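Local coordinates for D7 protein (PDB 3NHI) that binds and sequesters cysteinyl leukotrienes and thromboxane A2 analogues, countering the host response while the mosquito takes its blood meal, at residues L205-F214 against E223-A231. Residues are numbered along the deposited sequence; the frame is centred on the assembly and turned at random. Where two conformers were deposited one is given.
Sequences LKVDEIVRDF and EPEVRSVLA
Phe214 and Val226 meet on the buried side of a helical hairpin in the odorant-binding-protein (PBP/GOBP) fold, where helix 207-216 turns back through a short connection into helix 223-231. The two axes run roughly antiparallel, at 139°, and the pair illustrates how an amphipathic helix contact divides into an apolar inside and a charged outside. On the inside, Val226 CG2 sits squarely over one face of the Phe214 ring, 3.5 Å from its centroid, in a CH-pi contact. A chi1 of 175° sets its other methyl, CG1, opposite the backbone N, where it meets Ile210 CG2 and Val211 CG2. Further along, Ile210 CD1 and Leu230 CD1 meet tip to tip at 3.9 Å. Residues Phe254 and Tyr241, from helices 251-266 and 238-246, extend this core. Packing thins just before the helix, where Leu205 CD2 comes only within 4.5 Å of Leu230 CB. The outer side is polar: the extended Arg227 lies across Val211, whose CG2 rests over one guanidinium face. Its NE and NH2 grip Glu223 OE1 side-on within the same helix, while its end turns to Asp208, the carboxylate and guanidinium planes 82° apart. This network probably offsets the two nearby negative charges. Asp208 OD1 accepts from NH1 and NH2 of Arg227, at 3.1 and 2.8 Å, and also accepts a hydrogen bond from a water 2.7 Å away.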
# COMPACT_ATOMS: atom_id res chain seq x y z
N LEU A 205 -11.14 -9.28 6.66
CA LEU A 205 -10.96 -9.60 5.25
C LEU A 205 -11.42 -8.49 4.32
O LEU A 205 -12.47 -7.87 4.54
CB LEU A 205 -11.73 -10.88 4.95
CG LEU A 205 -11.72 -11.44 3.53
CD1 LEU A 205 -10.32 -11.90 3.15
CD2 LEU A 205 -12.73 -12.58 3.41
N LYS A 206 -10.64 -8.26 3.26
CA LYS A 206 -11.05 -7.34 2.20
C LYS A 206 -11.26 -8.14 0.93
O LYS A 206 -10.34 -8.34 0.13
CB LYS A 206 -10.01 -6.24 2.00
CG LYS A 206 -9.68 -5.45 3.26
CD LYS A 206 -10.86 -4.60 3.72
CE LYS A 206 -10.49 -3.71 4.90
NZ LYS A 206 -9.43 -2.73 4.50
N VAL A 207 -12.49 -8.62 0.74
CA VAL A 207 -12.80 -9.46 -0.42
C VAL A 207 -12.47 -8.71 -1.71
O VAL A 207 -11.90 -9.27 -2.65
CB VAL A 207 -14.28 -9.91 -0.42
CG1 VAL A 207 -14.59 -10.74 -1.66
CG2 VAL A 207 -14.62 -10.71 0.86
N ASP A 208 -12.79 -7.42 -1.74
CA ASP A 208 -12.57 -6.61 -2.95
C ASP A 208 -11.10 -6.53 -3.34
O ASP A 208 -10.79 -6.40 -4.52
CB ASP A 208 -13.12 -5.20 -2.76
CG ASP A 208 -14.63 -5.14 -2.77
OD1 ASP A 208 -15.30 -6.17 -2.98
OD2 ASP A 208 -15.14 -4.02 -2.59
N GLU A 209 -10.19 -6.59 -2.37
CA GLU A 209 -8.76 -6.50 -2.67
C GLU A 209 -8.25 -7.77 -3.33
O GLU A 209 -7.43 -7.72 -4.25
CB GLU A 209 -7.95 -6.19 -1.42
CG GLU A 209 -8.16 -4.78 -0.87
CD GLU A 209 -7.96 -3.70 -1.92
OE1 GLU A 209 -8.63 -2.65 -1.82
OE2 GLU A 209 -7.12 -3.87 -2.83
N ILE A 210 -8.74 -8.92 -2.87
CA ILE A 210 -8.37 -10.18 -3.52
C ILE A 210 -8.95 -10.21 -4.95
O ILE A 210 -8.25 -10.58 -5.90
CB ILE A 210 -8.76 -11.39 -2.67
CG1 ILE A 210 -8.00 -11.33 -1.33
CG2 ILE A 210 -8.50 -12.71 -3.41
CD1 ILE A 210 -8.36 -12.46 -0.33
N VAL A 211 -10.21 -9.79 -5.11
CA VAL A 211 -10.81 -9.69 -6.43
C VAL A 211 -9.97 -8.78 -7.34
O VAL A 211 -9.75 -9.12 -8.50
CB VAL A 211 -12.27 -9.21 -6.36
CG1 VAL A 211 -12.82 -8.86 -7.74
CG2 VAL A 211 -13.14 -10.29 -5.71
N ARG A 212 -9.49 -7.65 -6.81
CA ARG A 212 -8.68 -6.72 -7.59
C ARG A 212 -7.46 -7.42 -8.21
O ARG A 212 -7.11 -7.16 -9.36
CB ARG A 212 -8.23 -5.53 -6.74
CG ARG A 212 -7.56 -4.41 -7.51
CD ARG A 212 -7.24 -3.29 -6.54
NE ARG A 212 -6.75 -2.07 -7.18
CZ ARG A 212 -5.46 -1.77 -7.32
NH1 ARG A 212 -4.53 -2.62 -6.91
NH2 ARG A 212 -5.11 -0.62 -7.88
N ASP A 213 -6.85 -8.33 -7.45
CA ASP A 213 -5.70 -9.07 -7.96
C ASP A 213 -6.04 -10.00 -9.12
O ASP A 213 -5.21 -10.21 -10.02
CB ASP A 213 -5.01 -9.84 -6.83
CG ASP A 213 -4.07 -8.98 -6.02
OD1 ASP A 213 -3.95 -7.77 -6.30
OD2 ASP A 213 -3.42 -9.53 -5.11
N PHE A 214 -7.25 -10.58 -9.10
CA PHE A 214 -7.72 -11.36 -10.25
C PHE A 214 -8.04 -10.46 -11.44
O PHE A 214 -7.76 -10.82 -12.59
CB PHE A 214 -8.93 -12.23 -9.87
CG PHE A 214 -8.57 -13.44 -9.06
CD1 PHE A 214 -8.31 -13.33 -7.69
CD2 PHE A 214 -8.50 -14.69 -9.66
CE1 PHE A 214 -7.98 -14.47 -6.94
CE2 PHE A 214 -8.19 -15.82 -8.91
CZ PHE A 214 -7.92 -15.71 -7.55
N GLU A 223 -14.59 -13.20 -10.82
CA GLU A 223 -15.00 -12.52 -9.59
C GLU A 223 -16.03 -13.29 -8.75
O GLU A 223 -15.81 -13.45 -7.54
CB GLU A 223 -15.46 -11.07 -9.86
CG GLU A 223 -16.06 -10.42 -8.61
CD GLU A 223 -16.35 -8.94 -8.75
OE1 GLU A 223 -16.64 -8.33 -7.71
OE2 GLU A 223 -16.28 -8.40 -9.87
N PRO A 224 -17.14 -13.77 -9.35
CA PRO A 224 -18.11 -14.49 -8.52
C PRO A 224 -17.53 -15.74 -7.86
O PRO A 224 -17.93 -16.07 -6.74
CB PRO A 224 -19.24 -14.87 -9.49
CG PRO A 224 -19.06 -13.98 -10.66
CD PRO A 224 -17.62 -13.61 -10.74
N GLU A 225 -16.59 -16.41 -8.54
CA GLU A 225 -15.95 -17.61 -7.99
C GLU A 225 -14.99 -17.27 -6.86
O GLU A 225 -14.91 -17.98 -5.87
CB GLU A 225 -15.20 -18.39 -9.08
CG GLU A 225 -16.07 -18.84 -10.25
CD GLU A 225 -17.38 -19.48 -9.82
OE1 GLU A 225 -17.34 -20.63 -9.32
OE2 GLU A 225 -18.44 -18.85 -10.02
N VAL A 226 -14.26 -16.16 -7.02
CA VAL A 226 -13.35 -15.69 -5.98
C VAL A 226 -14.16 -15.39 -4.72
O VAL A 226 -13.83 -15.85 -3.63
CB VAL A 226 -12.57 -14.44 -6.43
CG1 VAL A 226 -11.72 -13.88 -5.28
CG2 VAL A 226 -11.69 -14.76 -7.65
N ARG A 227 -15.26 -14.66 -4.89
CA ARG A 227 -16.15 -14.34 -3.77
C ARG A 227 -16.71 -15.58 -3.12
O ARG A 227 -16.72 -15.68 -1.89
CB ARG A 227 -17.26 -13.39 -4.23
CG ARG A 227 -16.73 -12.02 -4.57
CD ARG A 227 -17.79 -10.99 -4.94
NE ARG A 227 -17.13 -9.77 -5.42
CZ ARG A 227 -16.64 -8.80 -4.64
NH1 ARG A 227 -16.79 -8.84 -3.33
NH2 ARG A 227 -16.04 -7.76 -5.20
N SER A 228 -17.14 -16.55 -3.93
CA SER A 228 -17.70 -17.81 -3.44
C SER A 228 -16.68 -18.62 -2.63
O SER A 228 -17.00 -19.18 -1.58
CB SER A 228 -18.22 -18.65 -4.61
OG SER A 228 -18.63 -19.93 -4.18
N VAL A 229 -15.46 -18.73 -3.14
CA VAL A 229 -14.42 -19.49 -2.46
C VAL A 229 -14.08 -18.87 -1.10
O VAL A 229 -13.93 -19.58 -0.10
CB VAL A 229 -13.17 -19.64 -3.36
CG1 VAL A 229 -11.98 -20.17 -2.58
CG2 VAL A 229 -13.48 -20.57 -4.54
N LEU A 230 -13.97 -17.55 -1.06
CA LEU A 230 -13.71 -16.87 0.21
C LEU A 230 -14.89 -17.00 1.17
O LEU A 230 -14.71 -17.26 2.36
CB LEU A 230 -13.36 -15.40 -0.03
CG LEU A 230 -12.04 -15.15 -0.77
CD1 LEU A 230 -11.94 -13.69 -1.20
CD2 LEU A 230 -10.83 -15.56 0.06
N ALA A 231 -16.11 -16.88 0.63
CA ALA A 231 -17.31 -16.89 1.44
C ALA A 231 -17.53 -18.23 2.12
O ALA A 231 -18.00 -18.28 3.27
CB ALA A 231 -18.52 -16.53 0.60
O HOH W 1 -17.39 -7.11 -1.53